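PDB 5XFM: alpha-glucosidase from Bacteroides thetaiotaomicron, which probably hydrolyses beta-L-arabinopyranosides and alpha-galactosides as a bifunctional, calcium-containing enzyme of glycoside hydrolase family 97. Local coordinates for residues P551-E556 / R572-T577; T519-N524 / Y579-N584. The protein carries 1 engineered substitution. All coordinates share one frame; numbering follows the deposited sequence.

Contact 1 (P551-E556 / R572-T577); sequences PTTWDE and RRQGDT
The indole of Trp-554 lies beneath the aliphatic chain of Arg-572, whose CD stands over the centre of the ring, 3.6 Å from the centroid of the five-membered ring, in a CH-pi contact. Further along the same face, CB of Arg-572 sits 3.5 Å from CE3 of Trp-554, while the guanidinium carbon CZ, 5.0 Å from the five-membered-ring centroid, adds a cation-pi contact; NH1 of this guanidinium is hydrogen-bonded to the main-chain O of Val-520. On the opposite face of the indole the carbonyl carbon of Thr-552 lies toward the rim, and the main-chain O of Arg-573 meets the edge.

The guanidinium of Arg-573 is the second flat group. CB of Asp-555 lies over one face, toward its rim, and Glu-556 OE1 and Gly-575 O both lie at the edge, in its plane. Chi3 of 64° bends the chain of Arg-573 and brings NE to Glu-556 OE1, a salt bridge of 3.1 Å on the anti side of a carboxylate turned 73° from the guanidinium. NH1 of Arg-573 donates to Gly-575 O at 2.7 Å. Held in plane by Glu-556 OE1 and Gly-575 O, the guanidinium would be fixed in its rotation. The other oxygen of Glu-556 pairs with Arg-558.

Asp-555 and Glu-556 both face Arg-573 in a classic beta bulge: Asp-555 N donates to Arg-573 O at 2.8 Å, and Arg-573 N to Glu-556 O. Asp-555 OD2 accepts from Gly-575 N (2.8 Å), tying the bulge to the type II' turn Gln-574 to Thr-577, while its OD1 binds Ser-90.

The contact thus joins the loop after helix 541-549, where strand 556-563 begins, to the end of strand 567-574, with strand 577-584 next in the antiparallel sheet.

Contact 2 (T519-N524 / Y579-N584); sequences TVLLQN and YLAAVN
Chi1 of Val-520, at 178°, sets CG1 anti to the backbone N, and from there this methyl reaches both Ala-581 and Tyr-579. In Leu-521, chi1 of -67° places CG beside the backbone N, and chi2 of 177° swings CD1 to Val-583. The motif is a helix end packed on a face of an antiparallel beta-sheet: the last turn of helix 512-521, from the TIM-barrel-type catalytic region, lies against strand 577-584 of the C-terminal family region. The chain leaves helical geometry at Leu-522, just after Leu-521.

Ala-581, Val-583 and Tyr-579, alternate residues of the strand, point toward the helix. The methyl of Ala-581 is the central point, with its CB 3.7 Å from Val-520 CB. On the Leu-521 side the same methyl lies 4.0 Å from CD2, so the two helix residues share it. Tyr-579 contributes CB, 4.2 Å from Val-520 CG1, while its ring leads away.

The interface is wholly buried and mostly carbon to carbon, although CD2 of Leu-521 also rests on the main-chain O of Ala-581, at 3.7 Å. Leu-521 packs as well on Leu-570 of strand 567-574, and Ala-517 and Phe-514, earlier on the helix, continue the cover over Val-583. An alanine at Leu-521 would lack CD1 and CD2 and would probably open a gap beside Val-583, whose methyls would keep only part of their cover, from Phe-514 and Ala-517.

The side chains of Leu-521 and Val-583 cross obliquely, and the leucine's CD1 meets both branches of the valine, approaching CG2 to 3.6 Å and CG1 to 3.7 Å.

Overall arrangement
Along the chain, contact 1 falls entirely within the span bounded by contact 2: residues 519-524 come first, then 551-556, 572-577 and 579-584. Their centres lie 12 Å apart. Both reach the six-stranded C-terminal sheet, through the neighbouring strands 567-574 and 577-584. Contact 2 packs the end of helix 512-521, from the barrel region, on that sheet, whereas contact 1 closes the entry of the chain into it. Arg-572 of contact 1 reaches across to the helix end, its NH1 forming probable hydrogen bonds to the main-chain O atoms of Val-520, at 2.7 Å, and Leu-521, while Pro-551 packs on the Tyr-579 ring.

Contact 1 (P551-E556 / R572-T577)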
# COMPACT_ATOMS: atom_id res chain seq x y z
N PRO A 551 -11.35 6.23 -14.31
CA PRO A 551 -11.48 6.77 -12.95
C PRO A 551 -10.26 6.41 -12.10
O PRO A 551 -9.51 5.50 -12.47
CB PRO A 551 -12.75 6.10 -12.41
CG PRO A 551 -13.02 4.93 -13.33
CD PRO A 551 -12.03 4.93 -14.46
N THR A 552 -10.04 7.14 -11.01
CA THR A 552 -8.95 6.82 -10.10
C THR A 552 -9.46 6.64 -8.67
O THR A 552 -8.70 6.30 -7.76
CB THR A 552 -7.83 7.90 -10.11
OG1 THR A 552 -8.29 9.10 -9.49
CG2 THR A 552 -7.37 8.19 -11.53
N THR A 553 -10.76 6.88 -8.46
CA THR A 553 -11.37 6.76 -7.13
C THR A 553 -12.57 5.82 -7.19
O THR A 553 -13.20 5.66 -8.24
CB THR A 553 -11.84 8.13 -6.60
OG1 THR A 553 -12.80 8.69 -7.50
CG2 THR A 553 -10.65 9.08 -6.47
N TRP A 554 -12.90 5.20 -6.06
CA TRP A 554 -13.90 4.14 -6.08
C TRP A 554 -14.88 4.19 -4.92
O TRP A 554 -14.56 4.68 -3.84
CB TRP A 554 -13.20 2.78 -6.10
CG TRP A 554 -12.11 2.70 -7.12
CD1 TRP A 554 -10.77 2.79 -6.89
CD2 TRP A 554 -12.26 2.54 -8.54
NE1 TRP A 554 -10.08 2.68 -8.07
CE2 TRP A 554 -10.97 2.52 -9.10
CE3 TRP A 554 -13.37 2.39 -9.38
CZ2 TRP A 554 -10.75 2.37 -10.47
CZ3 TRP A 554 -13.15 2.24 -10.75
CH2 TRP A 554 -11.85 2.23 -11.27
N ASP A 555 -16.09 3.70 -5.16
CA ASP A 555 -17.10 3.60 -4.12
C ASP A 555 -17.14 2.21 -3.50
O ASP A 555 -17.59 2.04 -2.36
CB ASP A 555 -18.48 3.98 -4.67
CG ASP A 555 -18.62 5.46 -4.88
OD1 ASP A 555 -18.37 6.22 -3.91
OD2 ASP A 555 -18.99 5.88 -6.00
N GLU A 556 -16.66 1.21 -4.24
CA GLU A 556 -16.77 -0.18 -3.81
C GLU A 556 -15.85 -1.10 -4.63
O GLU A 556 -15.59 -0.84 -5.81
CB GLU A 556 -18.22 -0.65 -3.93
CG GLU A 556 -18.50 -2.02 -3.32
CD GLU A 556 -19.90 -2.52 -3.63
OE1 GLU A 556 -20.73 -1.71 -4.11
OE2 GLU A 556 -20.17 -3.72 -3.40
N ARG A 572 -14.65 -3.05 -9.61
CA ARG A 572 -14.68 -1.81 -8.85
C ARG A 572 -15.79 -0.90 -9.38
O ARG A 572 -15.99 -0.79 -10.59
CB ARG A 572 -13.33 -1.09 -8.93
CG ARG A 572 -12.24 -1.71 -8.07
CD ARG A 572 -10.92 -0.95 -8.18
NE ARG A 572 -10.18 -1.01 -6.92
CZ ARG A 572 -9.04 -1.67 -6.74
NH1 ARG A 572 -8.49 -2.34 -7.74
NH2 ARG A 572 -8.45 -1.66 -5.56
N ARG A 573 -16.50 -0.26 -8.46
CA ARG A 573 -17.61 0.61 -8.81
C ARG A 573 -17.28 2.08 -8.59
O ARG A 573 -16.65 2.43 -7.59
CB ARG A 573 -18.86 0.23 -7.99
CG ARG A 573 -20.06 1.15 -8.22
CD ARG A 573 -21.30 0.64 -7.50
NE ARG A 573 -21.16 0.65 -6.04
CZ ARG A 573 -21.39 1.70 -5.27
NH1 ARG A 573 -21.79 2.85 -5.81
NH2 ARG A 573 -21.24 1.62 -3.95
N GLN A 574 -17.66 2.92 -9.55
CA GLN A 574 -17.67 4.36 -9.33
C GLN A 574 -19.04 4.91 -9.67
O GLN A 574 -19.49 4.80 -10.83
CB GLN A 574 -16.63 5.10 -10.15
CG GLN A 574 -16.77 6.61 -9.95
CD GLN A 574 -15.81 7.42 -10.78
OE1 GLN A 574 -15.97 7.51 -11.99
NE2 GLN A 574 -14.79 7.98 -10.14
N GLY A 575 -19.71 5.49 -8.68
CA GLY A 575 -21.08 5.92 -8.86
C GLY A 575 -21.94 4.71 -9.16
O GLY A 575 -22.03 3.78 -8.37
N ASP A 576 -22.54 4.71 -10.34
CA ASP A 576 -23.40 3.60 -10.74
C ASP A 576 -22.71 2.73 -11.79
O ASP A 576 -23.28 1.75 -12.26
CB ASP A 576 -24.72 4.16 -11.28
CG ASP A 576 -25.74 4.41 -10.19
OD1 ASP A 576 -25.74 3.68 -9.19
OD2 ASP A 576 -26.52 5.38 -10.33
N THR A 577 -21.47 3.08 -12.13
CA THR A 577 -20.73 2.36 -13.17
C THR A 577 -19.81 1.28 -12.63
O THR A 577 -18.94 1.55 -11.80
CB THR A 577 -19.88 3.33 -14.02
OG1 THR A 577 -20.64 4.50 -14.33
CG2 THR A 577 -19.45 2.65 -15.31

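Contact 2 (T519-N524 / Y579-N584)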
# COMPACT_ATOMS: atom_id res chain seq x y z
N THR A 519 -5.24 -0.34 -15.00
CA THR A 519 -5.72 0.93 -14.44
C THR A 519 -6.85 0.71 -13.44
O THR A 519 -7.12 1.55 -12.58
CB THR A 519 -6.18 1.91 -15.55
OG1 THR A 519 -7.36 1.42 -16.20
CG2 THR A 519 -5.07 2.11 -16.59
N VAL A 520 -7.51 -0.43 -13.55
CA VAL A 520 -8.57 -0.78 -12.62
C VAL A 520 -8.03 -1.66 -11.50
O VAL A 520 -8.44 -1.54 -10.34
CB VAL A 520 -9.73 -1.49 -13.36
CG1 VAL A 520 -10.80 -1.90 -12.38
CG2 VAL A 520 -10.31 -0.56 -14.41
N LEU A 521 -7.11 -2.55 -11.84
CA LEU A 521 -6.52 -3.45 -10.85
C LEU A 521 -5.72 -2.72 -9.77
O LEU A 521 -5.85 -3.03 -8.59
CB LEU A 521 -5.62 -4.47 -11.53
CG LEU A 521 -6.35 -5.47 -12.43
CD1 LEU A 521 -5.36 -6.39 -13.13
CD2 LEU A 521 -7.37 -6.26 -11.63
N LEU A 522 -4.91 -1.74 -10.17
CA LEU A 522 -4.02 -1.06 -9.24
C LEU A 522 -4.56 0.32 -8.83
O LEU A 522 -4.65 1.22 -9.67
CB LEU A 522 -2.61 -0.92 -9.85
CG LEU A 522 -2.02 -2.19 -10.49
CD1 LEU A 522 -0.58 -1.97 -10.95
CD2 LEU A 522 -2.11 -3.38 -9.55
N GLN A 523 -4.85 0.49 -7.55
CA GLN A 523 -5.53 1.69 -7.04
C GLN A 523 -4.60 2.75 -6.44
O GLN A 523 -3.70 2.44 -5.65
CB GLN A 523 -6.58 1.27 -6.00
CG GLN A 523 -7.28 2.41 -5.27
CD GLN A 523 -6.54 2.82 -4.01
OE1 GLN A 523 -6.01 1.97 -3.28
NE2 GLN A 523 -6.47 4.12 -3.75
N ASN A 524 -4.81 4.00 -6.86
CA ASN A 524 -4.17 5.17 -6.26
C ASN A 524 -4.96 6.42 -6.67
O ASN A 524 -5.31 6.57 -7.85
CB ASN A 524 -2.70 5.28 -6.67
CG ASN A 524 -1.90 6.21 -5.76
OD1 ASN A 524 -1.82 7.42 -6.00
ND2 ASN A 524 -1.31 5.65 -4.72
N TYR A 579 -16.83 -1.55 -13.25
CA TYR A 579 -15.66 -1.91 -14.04
C TYR A 579 -15.10 -3.26 -13.58
O TYR A 579 -14.60 -3.37 -12.47
CB TYR A 579 -14.56 -0.85 -13.92
CG TYR A 579 -14.93 0.56 -14.36
CD1 TYR A 579 -15.75 1.37 -13.58
CD2 TYR A 579 -14.40 1.09 -15.53
CE1 TYR A 579 -16.07 2.66 -13.98
CE2 TYR A 579 -14.71 2.38 -15.94
CZ TYR A 579 -15.54 3.16 -15.16
OH TYR A 579 -15.85 4.43 -15.56
N LEU A 580 -15.17 -4.28 -14.43
CA LEU A 580 -14.51 -5.54 -14.13
C LEU A 580 -13.20 -5.65 -14.91
O LEU A 580 -13.15 -5.40 -16.11
CB LEU A 580 -15.42 -6.74 -14.43
CG LEU A 580 -14.79 -8.08 -14.03
CD1 LEU A 580 -15.78 -8.92 -13.27
CD2 LEU A 580 -14.29 -8.83 -15.25
N ALA A 581 -12.14 -6.01 -14.21
CA ALA A 581 -10.83 -6.14 -14.83
C ALA A 581 -10.21 -7.47 -14.45
O ALA A 581 -10.30 -7.90 -13.29
CB ALA A 581 -9.93 -4.99 -14.43
N ALA A 582 -9.62 -8.14 -15.44
CA ALA A 582 -8.95 -9.40 -15.18
C ALA A 582 -7.67 -9.52 -15.99
O ALA A 582 -7.62 -9.07 -17.13
CB ALA A 582 -9.88 -10.57 -15.49
N VAL A 583 -6.63 -10.09 -15.39
CA VAL A 583 -5.42 -10.43 -16.15
C VAL A 583 -4.88 -11.81 -15.79
O VAL A 583 -5.14 -12.35 -14.70
CB VAL A 583 -4.28 -9.40 -15.95
CG1 VAL A 583 -4.68 -8.01 -16.42
CG2 VAL A 583 -3.81 -9.39 -14.50
N ASN A 584 -4.10 -12.35 -16.73
CA ASN A 584 -3.56 -13.70 -16.61
C ASN A 584 -2.03 -13.76 -16.71
O ASN A 584 -1.45 -13.41 -17.75
CB ASN A 584 -4.18 -14.61 -17.68
CG ASN A 584 -3.56 -16.01 -17.70
OD1 ASN A 584 -3.06 -16.51 -16.69
ND2 ASN A 584 -3.60 -16.64 -18.87